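Local coordinates for outer membrane protein YopM (PDB 1JL5) that is a leucine-rich repeat effector of Yersinia pestis that probably alters host cell physiology to promote bacterial survival in host tissues, at residues 73-78 with 93-98; 141-146 with 161-166; 237-242 with 254-259; 341-346 with 359-364. One frame throughout, in Å; residues are numbered along the deposited sequence.

Contact 1: 73-78 with 93-98; sequences AHELEL and LESLVA
Glu75 reaches across to Ser95 and Val97 on one face of two parallel strands, 75-77 and 95-97, whose axes run 4.6 Å apart at 5°. Its CB lies against Ser95 CB at 3.5 Å. CG, anti to the backbone N (chi1 177°), passes beside Ser95 OG and O, and the extended chain then sets CD over Val97 CG2. At the tip OE1 accepts a 2.6 Å hydrogen bond from Ser95 OG, which arrives on the anti side of the carboxylate, 21° out of its plane, while OE1 also touches Val97 CG2. Farther along this face Glu77 CG packs on Val97 CG1, its carboxylate turning to the backbone N of Asn79. His74 and Glu94 point the same way, Glu94 OE2 lying over one face of the imidazole, 3.2 Å from His74 CD2. The backbone pairs through Leu76 N to Ser95 O and Val97 N to Leu76 O, both 2.7 Å, and His74 O takes the N-H groups of both Glu94 and Ser95. On the other face Leu93 CD1 presses on Leu76 CB at 3.3 Å, a tight fit, and Leu76 CD2 lies beside Leu96 CD1; helix 58-71 packs on Leu76 and Leu93. Leucines inward and a mostly polar opposite face, with Val97 among Glu75, Ser95 and Glu77, are typical of the parallel strands of a leucine-rich repeat solenoid, here LRR 1 and LRR 2.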
loop_
_atom_site.group_PDB
_atom_site.type_symbol
_atom_site.label_atom_id
_atom_site.label_comp_id
_atom_site.label_asym_id
_atom_site.label_seq_id
_atom_site.Cartn_x
_atom_site.Cartn_y
_atom_site.Cartn_z
ATOM N N ALA A 73 -31.808 35.677 -0.333
ATOM C CA ALA A 73 -30.539 35.237 -0.889
ATOM C C ALA A 73 -30.677 34.484 -2.204
ATOM O O ALA A 73 -31.638 33.750 -2.421
ATOM C CB ALA A 73 -29.806 34.378 0.126
ATOM N N HIS A 74 -29.697 34.681 -3.076
ATOM C CA HIS A 74 -29.674 34.029 -4.377
ATOM C C HIS A 74 -29.455 32.538 -4.210
ATOM O O HIS A 74 -30.051 31.723 -4.913
ATOM C CB HIS A 74 -28.534 34.595 -5.228
ATOM C CG HIS A 74 -28.775 35.987 -5.720
ATOM N ND1 HIS A 74 -27.767 36.777 -6.230
ATOM C CD2 HIS A 74 -29.910 36.719 -5.806
ATOM C CE1 HIS A 74 -28.272 37.938 -6.609
ATOM N NE2 HIS A 74 -29.570 37.929 -6.364
ATOM N N GLU A 75 -28.596 32.187 -3.263
ATOM C CA GLU A 75 -28.270 30.795 -3.041
ATOM C C GLU A 75 -28.756 30.203 -1.738
ATOM O O GLU A 75 -28.839 30.875 -0.713
ATOM C CB GLU A 75 -26.756 30.606 -3.144
ATOM C CG GLU A 75 -26.274 29.190 -2.859
ATOM C CD GLU A 75 -24.814 28.996 -3.221
ATOM O OE1 GLU A 75 -24.499 28.977 -4.430
ATOM O OE2 GLU A 75 -23.981 28.871 -2.299
ATOM N N LEU A 76 -29.085 28.923 -1.809
ATOM C CA LEU A 76 -29.525 28.157 -0.661
ATOM C C LEU A 76 -28.543 27.002 -0.622
ATOM O O LEU A 76 -28.434 26.245 -1.581
ATOM C CB LEU A 76 -30.939 27.626 -0.873
ATOM C CG LEU A 76 -31.356 26.542 0.121
ATOM C CD1 LEU A 76 -31.295 27.087 1.542
ATOM C CD2 LEU A 76 -32.753 26.062 -0.224
ATOM N N GLU A 77 -27.813 26.880 0.474
ATOM C CA GLU A 77 -26.831 25.821 0.595
ATOM C C GLU A 77 -27.210 24.874 1.719
ATOM O O GLU A 77 -27.160 25.226 2.895
ATOM C CB GLU A 77 -25.444 26.433 0.826
ATOM C CG GLU A 77 -24.309 25.427 0.824
ATOM C CD GLU A 77 -24.017 24.886 2.202
ATOM O OE1 GLU A 77 -23.540 25.666 3.051
ATOM O OE2 GLU A 77 -24.269 23.690 2.440
ATOM N N LEU A 78 -27.596 23.664 1.335
ATOM C CA LEU A 78 -28.009 22.638 2.278
ATOM C C LEU A 78 -27.102 21.429 2.138
ATOM O O LEU A 78 -27.565 20.292 2.163
ATOM C CB LEU A 78 -29.447 22.228 1.980
ATOM C CG LEU A 78 -30.437 23.389 1.933
ATOM C CD1 LEU A 78 -31.789 22.896 1.446
ATOM C CD2 LEU A 78 -30.544 24.005 3.316
ATOM N N LEU A 93 -34.918 31.538 -5.618
ATOM C CA LEU A 93 -33.617 30.934 -5.470
ATOM C C LEU A 93 -32.973 30.876 -6.844
ATOM O O LEU A 93 -33.594 30.467 -7.824
ATOM C CB LEU A 93 -33.755 29.528 -4.894
ATOM C CG LEU A 93 -32.455 28.900 -4.399
ATOM C CD1 LEU A 93 -31.891 29.741 -3.266
ATOM C CD2 LEU A 93 -32.722 27.476 -3.936
ATOM N N GLU A 94 -31.728 31.313 -6.918
ATOM C CA GLU A 94 -31.008 31.284 -8.174
ATOM C C GLU A 94 -30.011 30.143 -8.124
ATOM O O GLU A 94 -29.666 29.556 -9.146
ATOM C CB GLU A 94 -30.300 32.615 -8.400
ATOM C CG GLU A 94 -31.225 33.679 -8.968
ATOM C CD GLU A 94 -30.553 35.023 -9.094
ATOM O OE1 GLU A 94 -29.405 35.064 -9.584
ATOM O OE2 GLU A 94 -31.173 36.036 -8.709
ATOM N N SER A 95 -29.574 29.817 -6.916
ATOM C CA SER A 95 -28.619 28.747 -6.729
ATOM C C SER A 95 -29.026 27.796 -5.619
ATOM O O SER A 95 -29.147 28.185 -4.456
ATOM C CB SER A 95 -27.239 29.325 -6.417
ATOM O OG SER A 95 -26.307 28.289 -6.162
ATOM N N LEU A 96 -29.250 26.543 -5.989
ATOM C CA LEU A 96 -29.598 25.528 -5.016
ATOM C C LEU A 96 -28.395 24.625 -4.835
ATOM O O LEU A 96 -28.007 23.903 -5.749
ATOM C CB LEU A 96 -30.778 24.682 -5.481
ATOM C CG LEU A 96 -31.010 23.461 -4.582
ATOM C CD1 LEU A 96 -31.288 23.919 -3.151
ATOM C CD2 LEU A 96 -32.163 22.633 -5.118
ATOM N N VAL A 97 -27.795 24.685 -3.657
ATOM C CA VAL A 97 -26.658 23.842 -3.351
ATOM C C VAL A 97 -27.141 22.894 -2.267
ATOM O O VAL A 97 -27.261 23.272 -1.104
ATOM C CB VAL A 97 -25.469 24.670 -2.832
ATOM C CG1 VAL A 97 -24.274 23.762 -2.587
ATOM C CG2 VAL A 97 -25.116 25.755 -3.840
ATOM N N ALA A 98 -27.452 21.667 -2.663
ATOM C CA ALA A 98 -27.929 20.660 -1.727
ATOM C C ALA A 98 -27.089 19.414 -1.929
ATOM O O ALA A 98 -27.596 18.294 -1.972
ATOM C CB ALA A 98 -29.398 20.363 -1.983
#

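Contact 2: 141-146 with 161-166; sequences NQLEKL and DNNSLK. With CA (calcium ion), chain D.
Asn141 N donates to Asn162 O at 3.0 Å and Ser164 N to Leu143 O at 2.7 Å, where segments 141-146 and 161-166, neither helix nor strand, run beside each other with the CA atoms of Gln142 and Asn163 4.8 Å apart. Water 1 links Asn141 O with Ser164 OG, and water 2 joins Glu144 O to Lys166 N. The Asn163 side chain lies alongside that of Leu143, and OD1 accepts from Leu143 N, although its place is less sure. Its ND2 donates to Val138 O and Val160 O, just past strands 135-137 and 157-159. Asn141 ND2 donates to Val118 O and Val138 O, and its OD1 accepts from Leu123 N. Leu165 crosses Leu146 at about a right angle, CD1 to CD1 at 3.6 Å, while Leu165 CD2 presses on Lys145 CA at 3.4 Å. Outside, Asn162 CG is anti to the backbone N (chi1 -153°) and OD1 binds a calcium ion at 2.4 Å, with waters 3, 4 and 5 as further ligands. Glu380 of a second subunit packs on Asn162. Such buried asparagines, recurring at the same place in successive turns and bonding backbone groups, are typical of the leucine-rich repeat fold.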
loop_
_atom_site.group_PDB
_atom_site.type_symbol
_atom_site.label_atom_id
_atom_site.label_comp_id
_atom_site.label_asym_id
_atom_site.label_seq_id
_atom_site.Cartn_x
_atom_site.Cartn_y
_atom_site.Cartn_z
ATOM N N ASN A 141 -25.025 10.783 -8.250
ATOM C CA ASN A 141 -26.431 10.572 -8.020
ATOM C C ASN A 141 -26.737 9.268 -8.702
ATOM O O ASN A 141 -25.827 8.497 -8.996
ATOM C CB ASN A 141 -27.248 11.727 -8.596
ATOM C CG ASN A 141 -27.416 12.851 -7.602
ATOM O OD1 ASN A 141 -28.174 12.725 -6.644
ATOM N ND2 ASN A 141 -26.695 13.946 -7.804
ATOM N N GLN A 142 -28.009 9.008 -8.951
ATOM C CA GLN A 142 -28.388 7.768 -9.593
ATOM C C GLN A 142 -29.186 8.093 -10.828
ATOM O O GLN A 142 -30.091 7.357 -11.207
ATOM C CB GLN A 142 -29.213 6.924 -8.627
ATOM C CG GLN A 142 -28.419 6.442 -7.431
ATOM C CD GLN A 142 -29.305 5.937 -6.317
ATOM O OE1 GLN A 142 -30.178 5.101 -6.533
ATOM N NE2 GLN A 142 -29.087 6.453 -5.113
ATOM N N LEU A 143 -28.841 9.210 -11.455
ATOM C CA LEU A 143 -29.539 9.633 -12.650
ATOM C C LEU A 143 -29.427 8.550 -13.702
ATOM O O LEU A 143 -28.329 8.149 -14.083
ATOM C CB LEU A 143 -28.949 10.942 -13.161
ATOM C CG LEU A 143 -29.049 12.097 -12.166
ATOM C CD1 LEU A 143 -28.454 13.341 -12.787
ATOM C CD2 LEU A 143 -30.509 12.331 -11.782
ATOM N N GLU A 144 -30.575 8.060 -14.147
ATOM C CA GLU A 144 -30.621 7.010 -15.153
ATOM C C GLU A 144 -30.637 7.701 -16.495
ATOM O O GLU A 144 -30.191 7.160 -17.501
ATOM C CB GLU A 144 -31.890 6.186 -14.980
ATOM C CG GLU A 144 -32.206 5.882 -13.532
ATOM C CD GLU A 144 -32.168 4.407 -13.231
ATOM O OE1 GLU A 144 -31.156 3.757 -13.572
ATOM O OE2 GLU A 144 -33.149 3.902 -12.648
ATOM N N LYS A 145 -31.168 8.916 -16.492
ATOM C CA LYS A 145 -31.253 9.715 -17.693
ATOM C C LYS A 145 -31.319 11.164 -17.274
ATOM O O LYS A 145 -31.614 11.477 -16.127
ATOM C CB LYS A 145 -32.495 9.335 -18.509
ATOM C CG LYS A 145 -33.801 9.407 -17.739
ATOM C CD LYS A 145 -34.952 8.817 -18.552
ATOM C CE LYS A 145 -36.235 8.740 -17.730
ATOM N NZ LYS A 145 -37.367 8.109 -18.477
ATOM N N LEU A 146 -31.012 12.052 -18.204
ATOM C CA LEU A 146 -31.051 13.470 -17.925
ATOM C C LEU A 146 -32.197 14.071 -18.707
ATOM O O LEU A 146 -32.601 13.535 -19.735
ATOM C CB LEU A 146 -29.750 14.136 -18.367
ATOM C CG LEU A 146 -28.499 13.909 -17.524
ATOM C CD1 LEU A 146 -27.305 14.536 -18.229
ATOM C CD2 LEU A 146 -28.687 14.520 -16.145
ATOM N N ASP A 161 -21.377 13.662 -13.573
ATOM C CA ASP A 161 -20.389 12.646 -13.287
ATOM C C ASP A 161 -20.921 11.697 -12.227
ATOM O O ASP A 161 -21.689 12.088 -11.355
ATOM C CB ASP A 161 -19.091 13.293 -12.801
ATOM C CG ASP A 161 -18.104 12.278 -12.253
ATOM O OD1 ASP A 161 -18.335 11.768 -11.135
ATOM O OD2 ASP A 161 -17.103 11.983 -12.941
ATOM N N ASN A 162 -20.522 10.441 -12.331
ATOM C CA ASN A 162 -20.920 9.427 -11.378
ATOM C C ASN A 162 -22.429 9.303 -11.218
ATOM O O ASN A 162 -23.006 9.654 -10.189
ATOM C CB ASN A 162 -20.277 9.714 -10.025
ATOM C CG ASN A 162 -20.075 8.461 -9.211
ATOM O OD1 ASN A 162 -20.952 7.599 -9.152
ATOM N ND2 ASN A 162 -18.916 8.351 -8.570
ATOM N N ASN A 163 -23.062 8.801 -12.261
ATOM C CA ASN A 163 -24.488 8.582 -12.256
ATOM C C ASN A 163 -24.685 7.292 -13.011
ATOM O O ASN A 163 -23.744 6.527 -13.174
ATOM C CB ASN A 163 -25.209 9.743 -12.935
ATOM C CG ASN A 163 -25.499 10.863 -11.975
ATOM O OD1 ASN A 163 -26.370 10.732 -11.122
ATOM N ND2 ASN A 163 -24.758 11.958 -12.083
ATOM N N SER A 164 -25.900 7.036 -13.465
ATOM C CA SER A 164 -26.152 5.815 -14.203
ATOM C C SER A 164 -26.670 6.174 -15.575
ATOM O O SER A 164 -27.568 5.529 -16.106
ATOM C CB SER A 164 -27.157 4.955 -13.449
ATOM O OG SER A 164 -26.642 4.656 -12.167
ATOM N N LEU A 165 -26.090 7.219 -16.147
ATOM C CA LEU A 165 -26.493 7.673 -17.462
ATOM C C LEU A 165 -25.973 6.733 -18.539
ATOM O O LEU A 165 -24.777 6.452 -18.613
ATOM C CB LEU A 165 -25.975 9.091 -17.701
ATOM C CG LEU A 165 -26.507 10.102 -16.681
ATOM C CD1 LEU A 165 -25.886 11.462 -16.925
ATOM C CD2 LEU A 165 -28.028 10.177 -16.780
ATOM N N LYS A 166 -26.893 6.232 -19.354
ATOM C CA LYS A 166 -26.549 5.330 -20.445
ATOM C C LYS A 166 -26.327 6.225 -21.651
ATOM O O LYS A 166 -25.602 5.877 -22.582
ATOM C CB LYS A 166 -27.697 4.362 -20.728
ATOM C CG LYS A 166 -28.035 3.434 -19.568
ATOM C CD LYS A 166 -27.058 2.268 -19.454
ATOM C CE LYS A 166 -27.200 1.301 -20.627
ATOM N NZ LYS A 166 -26.330 0.094 -20.477
HETATM CA CA CA D . -20.809 5.189 -9.529
HETATM O O HOH W 1 -24.897 5.803 -10.045
HETATM O O HOH W 2 -29.397 7.578 -19.823
HETATM O O HOH W 3 -21.615 5.842 -11.660
HETATM O O HOH W 4 -19.245 4.288 -7.323
HETATM O O HOH W 5 -22.658 5.429 -7.867
#

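Contact 3: 237-242 with 254-259; sequences PFLTTI and DLPPSL
Pro256 packs its ring against both Leu239 and Ile242. Its CG meets Leu239 CD2 at 3.4 Å, the two side chains lying obliquely across each other. From the strand, Ile242 reaches tip to tip with the same ring, CD1 lying 3.4 Å from Pro256 CD; both fits are tighter than usual for carbons. Ile242 CG1 is anti to the carbonyl carbon (chi1 -68°) and also touches Leu259 CD1 at 3.6 Å, where the two side chains cross at about a right angle. Pro237 CA rests against Pro257 CG at the more open margin, and the Thr240 methyl, CG2, lies 3.3 Å from the carbonyl oxygen Ser258 O.

Polar contacts are few, and no direct hydrogen bond spans the segments. Leu239 O receives a CA-H...O contact from Leu259 CA at 3.5 Å, while Thr240 OG1 turns to Glu218 O of the preceding turn. Water 6 bridges Pro237 O and Ser258 OG, 2.6 Å from each.

Within 254-259 a type I beta turn from Pro256 to Leu259 is closed by Leu259 N donating to Pro256 O, at 2.9 Å, and it directs the chain toward strand 261-263. Residues approaching strand 241-243 thus pack on a proline-rich turn leading to the next strand. Such a short, helix-free connection, with leucine, isoleucine and proline filling the interior, fits YopM's short-repeat leucine-rich solenoid.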
loop_
_atom_site.group_PDB
_atom_site.type_symbol
_atom_site.label_atom_id
_atom_site.label_comp_id
_atom_site.label_asym_id
_atom_site.label_seq_id
_atom_site.Cartn_x
_atom_site.Cartn_y
_atom_site.Cartn_z
ATOM N N PRO A 237 -7.023 23.531 -31.680
ATOM C CA PRO A 237 -5.993 24.467 -31.234
ATOM C C PRO A 237 -6.040 24.817 -29.762
ATOM O O PRO A 237 -5.046 25.250 -29.196
ATOM C CB PRO A 237 -6.234 25.686 -32.124
ATOM C CG PRO A 237 -7.709 25.682 -32.271
ATOM C CD PRO A 237 -8.001 24.214 -32.547
ATOM N N PHE A 238 -7.189 24.619 -29.136
ATOM C CA PHE A 238 -7.323 24.967 -27.735
ATOM C C PHE A 238 -7.309 23.756 -26.826
ATOM O O PHE A 238 -7.312 23.892 -25.604
ATOM C CB PHE A 238 -8.606 25.769 -27.540
ATOM C CG PHE A 238 -8.734 26.920 -28.490
ATOM C CD1 PHE A 238 -7.819 27.968 -28.455
ATOM C CD2 PHE A 238 -9.743 26.939 -29.447
ATOM C CE1 PHE A 238 -7.903 29.018 -29.365
ATOM C CE2 PHE A 238 -9.839 27.984 -30.363
ATOM C CZ PHE A 238 -8.915 29.028 -30.320
ATOM N N LEU A 239 -7.293 22.568 -27.417
ATOM C CA LEU A 239 -7.275 21.357 -26.618
ATOM C C LEU A 239 -5.891 21.230 -26.004
ATOM O O LEU A 239 -4.918 20.932 -26.689
ATOM C CB LEU A 239 -7.595 20.144 -27.486
ATOM C CG LEU A 239 -7.787 18.826 -26.733
ATOM C CD1 LEU A 239 -8.711 19.032 -25.534
ATOM C CD2 LEU A 239 -8.364 17.795 -27.685
ATOM N N THR A 240 -5.803 21.468 -24.705
ATOM C CA THR A 240 -4.521 21.404 -24.029
ATOM C C THR A 240 -4.426 20.205 -23.113
ATOM O O THR A 240 -3.342 19.823 -22.684
ATOM C CB THR A 240 -4.287 22.667 -23.221
ATOM O OG1 THR A 240 -5.421 22.899 -22.382
ATOM C CG2 THR A 240 -4.098 23.861 -24.154
ATOM N N THR A 241 -5.566 19.607 -22.808
ATOM C CA THR A 241 -5.556 18.450 -21.943
ATOM C C THR A 241 -6.318 17.293 -22.517
ATOM O O THR A 241 -7.488 17.407 -22.868
ATOM C CB THR A 241 -6.136 18.764 -20.564
ATOM O OG1 THR A 241 -5.229 19.615 -19.860
ATOM C CG2 THR A 241 -6.338 17.477 -19.767
ATOM N N ILE A 242 -5.635 16.169 -22.624
ATOM C CA ILE A 242 -6.271 14.972 -23.113
ATOM C C ILE A 242 -5.943 13.849 -22.170
ATOM O O ILE A 242 -4.782 13.528 -21.950
ATOM C CB ILE A 242 -5.776 14.540 -24.497
ATOM C CG1 ILE A 242 -6.227 15.535 -25.560
ATOM C CG2 ILE A 242 -6.326 13.140 -24.819
ATOM C CD1 ILE A 242 -5.693 15.192 -26.929
ATOM N N ASP A 254 -2.915 12.758 -34.600
ATOM C CA ASP A 254 -1.997 13.866 -34.504
ATOM C C ASP A 254 -2.602 14.631 -33.348
ATOM O O ASP A 254 -3.813 14.837 -33.288
ATOM C CB ASP A 254 -2.030 14.662 -35.791
ATOM C CG ASP A 254 -1.526 13.855 -36.944
ATOM O OD1 ASP A 254 -0.357 13.440 -36.875
ATOM O OD2 ASP A 254 -2.291 13.611 -37.897
ATOM N N LEU A 255 -1.759 15.028 -32.418
ATOM C CA LEU A 255 -2.222 15.705 -31.228
ATOM C C LEU A 255 -2.629 17.154 -31.391
ATOM O O LEU A 255 -2.302 17.800 -32.384
ATOM C CB LEU A 255 -1.139 15.597 -30.167
ATOM C CG LEU A 255 -0.832 14.139 -29.831
ATOM C CD1 LEU A 255 0.366 14.062 -28.911
ATOM C CD2 LEU A 255 -2.063 13.503 -29.189
ATOM N N PRO A 256 -3.390 17.674 -30.421
ATOM C CA PRO A 256 -3.788 19.073 -30.524
ATOM C C PRO A 256 -2.450 19.802 -30.543
ATOM O O PRO A 256 -1.586 19.533 -29.717
ATOM C CB PRO A 256 -4.572 19.295 -29.238
ATOM C CG PRO A 256 -5.217 17.945 -29.020
ATOM C CD PRO A 256 -4.077 17.005 -29.301
ATOM N N PRO A 257 -2.255 20.719 -31.498
ATOM C CA PRO A 257 -0.987 21.446 -31.583
ATOM C C PRO A 257 -0.523 22.122 -30.302
ATOM O O PRO A 257 0.669 22.303 -30.091
ATOM C CB PRO A 257 -1.234 22.433 -32.723
ATOM C CG PRO A 257 -2.714 22.674 -32.643
ATOM C CD PRO A 257 -3.250 21.285 -32.422
ATOM N N SER A 258 -1.455 22.493 -29.440
ATOM C CA SER A 258 -1.072 23.155 -28.206
ATOM C C SER A 258 -1.320 22.273 -27.000
ATOM O O SER A 258 -1.454 22.757 -25.881
ATOM C CB SER A 258 -1.835 24.467 -28.061
ATOM O OG SER A 258 -1.483 25.351 -29.106
ATOM N N LEU A 259 -1.376 20.971 -27.234
ATOM C CA LEU A 259 -1.608 20.036 -26.152
ATOM C C LEU A 259 -0.578 20.272 -25.062
ATOM O O LEU A 259 0.613 20.405 -25.337
ATOM C CB LEU A 259 -1.492 18.602 -26.657
ATOM C CG LEU A 259 -1.946 17.553 -25.645
ATOM C CD1 LEU A 259 -3.429 17.748 -25.357
ATOM C CD2 LEU A 259 -1.684 16.166 -26.202
HETATM O O HOH W 6 -3.212 25.978 -30.945
#

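Contact 4: 341-346 with 359-364; sequences RLIASF and LKQLHV
Leu342 and Leu362 lie side by side and point the same way on one face of the parallel strands 341-343 and 361-363, Leu342 CD2 to Leu362 CD1 at 3.6 Å. Leu359 CD1 touches Leu342 CB, and Val364 CG2 packs on Ala344 CB. The backbone holds this register: Leu342 N donates to Gln361 O, His363 N to Leu342 O and Ala344 N to His363 O, each at 2.7 Å. On the other face the Gln361 amide stands nearly upright to the Arg341 guanidinium, the planes 85° apart. Its OE1 lies over the guanidinium face, 2.5 Å from Arg341 NH1, without a hydrogen bond's angle and so close that its placing is doubtful. Gln361 CG, anti to the backbone N (chi1 -180°), also lies over one face of the His363 ring, while Ile343 runs alongside His363. Second-shell acids hold these groups: Glu321 forms a salt bridge with Arg341 NH1, and Asp381 accepts from Gln361 NE2 and His363 NE2 through its two carboxylate oxygens. These acids come from strands 321-323 and 381-385, which continue the parallel array either side of the pair. Leu322 packs on Leu342, and Leu382 with Met384 on Leu362, extending the apolar interior through both neighbours.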
loop_
_atom_site.group_PDB
_atom_site.type_symbol
_atom_site.label_atom_id
_atom_site.label_comp_id
_atom_site.label_asym_id
_atom_site.label_seq_id
_atom_site.Cartn_x
_atom_site.Cartn_y
_atom_site.Cartn_z
ATOM N N ARG A 341 11.521 15.226 -9.203
ATOM C CA ARG A 341 11.032 13.915 -8.843
ATOM C C ARG A 341 11.526 12.880 -9.826
ATOM O O ARG A 341 11.254 12.956 -11.023
ATOM C CB ARG A 341 9.508 13.920 -8.814
ATOM C CG ARG A 341 8.907 14.747 -7.694
ATOM C CD ARG A 341 7.497 15.192 -8.043
ATOM N NE ARG A 341 6.521 14.864 -7.010
ATOM C CZ ARG A 341 5.979 13.658 -6.837
ATOM N NH1 ARG A 341 6.314 12.642 -7.632
ATOM N NH2 ARG A 341 5.089 13.468 -5.869
ATOM N N LEU A 342 12.285 11.925 -9.317
ATOM C CA LEU A 342 12.777 10.860 -10.151
ATOM C C LEU A 342 12.246 9.549 -9.605
ATOM O O LEU A 342 12.617 9.117 -8.510
ATOM C CB LEU A 342 14.305 10.820 -10.175
ATOM C CG LEU A 342 14.846 9.626 -10.972
ATOM C CD1 LEU A 342 14.252 9.623 -12.374
ATOM C CD2 LEU A 342 16.364 9.684 -11.038
ATOM N N ILE A 343 11.342 8.941 -10.355
ATOM C CA ILE A 343 10.802 7.652 -9.970
ATOM C C ILE A 343 11.272 6.739 -11.079
ATOM O O ILE A 343 10.763 6.796 -12.191
ATOM C CB ILE A 343 9.267 7.644 -9.917
ATOM C CG1 ILE A 343 8.760 8.688 -8.918
ATOM C CG2 ILE A 343 8.780 6.263 -9.488
ATOM C CD1 ILE A 343 8.779 10.097 -9.446
ATOM N N ALA A 344 12.275 5.926 -10.780
ATOM C CA ALA A 344 12.837 5.011 -11.756
ATOM C C ALA A 344 12.955 3.642 -11.105
ATOM O O ALA A 344 13.781 2.811 -11.485
ATOM C CB ALA A 344 14.196 5.505 -12.210
ATOM N N SER A 345 12.116 3.428 -10.106
ATOM C CA SER A 345 12.084 2.167 -9.395
ATOM C C SER A 345 11.649 1.065 -10.350
ATOM O O SER A 345 11.072 1.332 -11.407
ATOM C CB SER A 345 11.088 2.266 -8.253
ATOM O OG SER A 345 9.851 2.709 -8.768
ATOM N N PHE A 346 11.930 -0.176 -9.974
ATOM C CA PHE A 346 11.552 -1.323 -10.784
ATOM C C PHE A 346 12.082 -1.230 -12.198
ATOM O O PHE A 346 11.345 -1.307 -13.180
ATOM C CB PHE A 346 10.039 -1.460 -10.794
ATOM C CG PHE A 346 9.468 -1.730 -9.449
ATOM C CD1 PHE A 346 9.663 -2.967 -8.837
ATOM C CD2 PHE A 346 8.741 -0.752 -8.778
ATOM C CE1 PHE A 346 9.141 -3.223 -7.576
ATOM C CE2 PHE A 346 8.216 -1.000 -7.518
ATOM C CZ PHE A 346 8.416 -2.240 -6.916
ATOM N N LEU A 359 16.636 17.980 -6.796
ATOM C CA LEU A 359 15.824 16.771 -6.748
ATOM C C LEU A 359 15.184 16.668 -5.377
ATOM O O LEU A 359 15.867 16.682 -4.358
ATOM C CB LEU A 359 16.672 15.529 -7.013
ATOM C CG LEU A 359 15.842 14.255 -7.214
ATOM C CD1 LEU A 359 15.017 14.380 -8.501
ATOM C CD2 LEU A 359 16.758 13.043 -7.272
ATOM N N LYS A 360 13.863 16.574 -5.359
ATOM C CA LYS A 360 13.132 16.477 -4.110
ATOM C C LYS A 360 12.780 15.040 -3.817
ATOM O O LYS A 360 12.730 14.611 -2.668
ATOM C CB LYS A 360 11.842 17.284 -4.193
ATOM C CG LYS A 360 12.062 18.753 -4.452
ATOM C CD LYS A 360 12.945 19.375 -3.381
ATOM C CE LYS A 360 13.113 20.872 -3.614
ATOM N NZ LYS A 360 13.628 21.166 -4.981
ATOM N N GLN A 361 12.534 14.293 -4.879
ATOM C CA GLN A 361 12.134 12.918 -4.723
ATOM C C GLN A 361 12.919 11.962 -5.584
ATOM O O GLN A 361 13.076 12.157 -6.787
ATOM C CB GLN A 361 10.650 12.803 -5.032
ATOM C CG GLN A 361 10.089 11.416 -4.901
ATOM C CD GLN A 361 8.645 11.395 -5.297
ATOM O OE1 GLN A 361 8.300 11.762 -6.415
ATOM N NE2 GLN A 361 7.782 10.980 -4.381
ATOM N N LEU A 362 13.425 10.924 -4.939
ATOM C CA LEU A 362 14.173 9.905 -5.625
ATOM C C LEU A 362 13.621 8.556 -5.213
ATOM O O LEU A 362 13.848 8.101 -4.098
ATOM C CB LEU A 362 15.652 9.969 -5.259
ATOM C CG LEU A 362 16.444 8.885 -5.986
ATOM C CD1 LEU A 362 16.384 9.143 -7.481
ATOM C CD2 LEU A 362 17.877 8.862 -5.493
ATOM N N HIS A 363 12.870 7.935 -6.108
ATOM C CA HIS A 363 12.330 6.608 -5.852
ATOM C C HIS A 363 12.941 5.737 -6.919
ATOM O O HIS A 363 12.477 5.714 -8.053
ATOM C CB HIS A 363 10.810 6.602 -5.969
ATOM C CG HIS A 363 10.123 7.288 -4.832
ATOM N ND1 HIS A 363 8.752 7.382 -4.736
ATOM C CD2 HIS A 363 10.621 7.921 -3.744
ATOM C CE1 HIS A 363 8.435 8.043 -3.637
ATOM N NE2 HIS A 363 9.551 8.380 -3.019
ATOM N N VAL A 364 14.016 5.052 -6.554
ATOM C CA VAL A 364 14.716 4.183 -7.484
ATOM C C VAL A 364 14.776 2.800 -6.866
ATOM O O VAL A 364 15.673 1.998 -7.133
ATOM C CB VAL A 364 16.121 4.721 -7.770
ATOM C CG1 VAL A 364 16.863 3.786 -8.706
ATOM C CG2 VAL A 364 16.004 6.093 -8.415
#

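How the contacts relate
The four contacts come in series along the chain, and none touches another. Contacts 1 and 4 each join consecutive strands of the parallel array, near its two ends; their centres are about 46 Å apart, on opposite sides of the chain's centre. Between them lie contact 2, in the turns that follow strands 135-137 and 157-159, and contact 3, which joins strand 241-243 to the loop before 261-263. Centres of contacts 1 and 2 are about 22 Å apart, those of 2 and 3 about 29 Å. Strand pairing, turns held by buried asparagines and proline-filled connections recur along one curved solenoid, four copies of which form YopM's hollow cylinder.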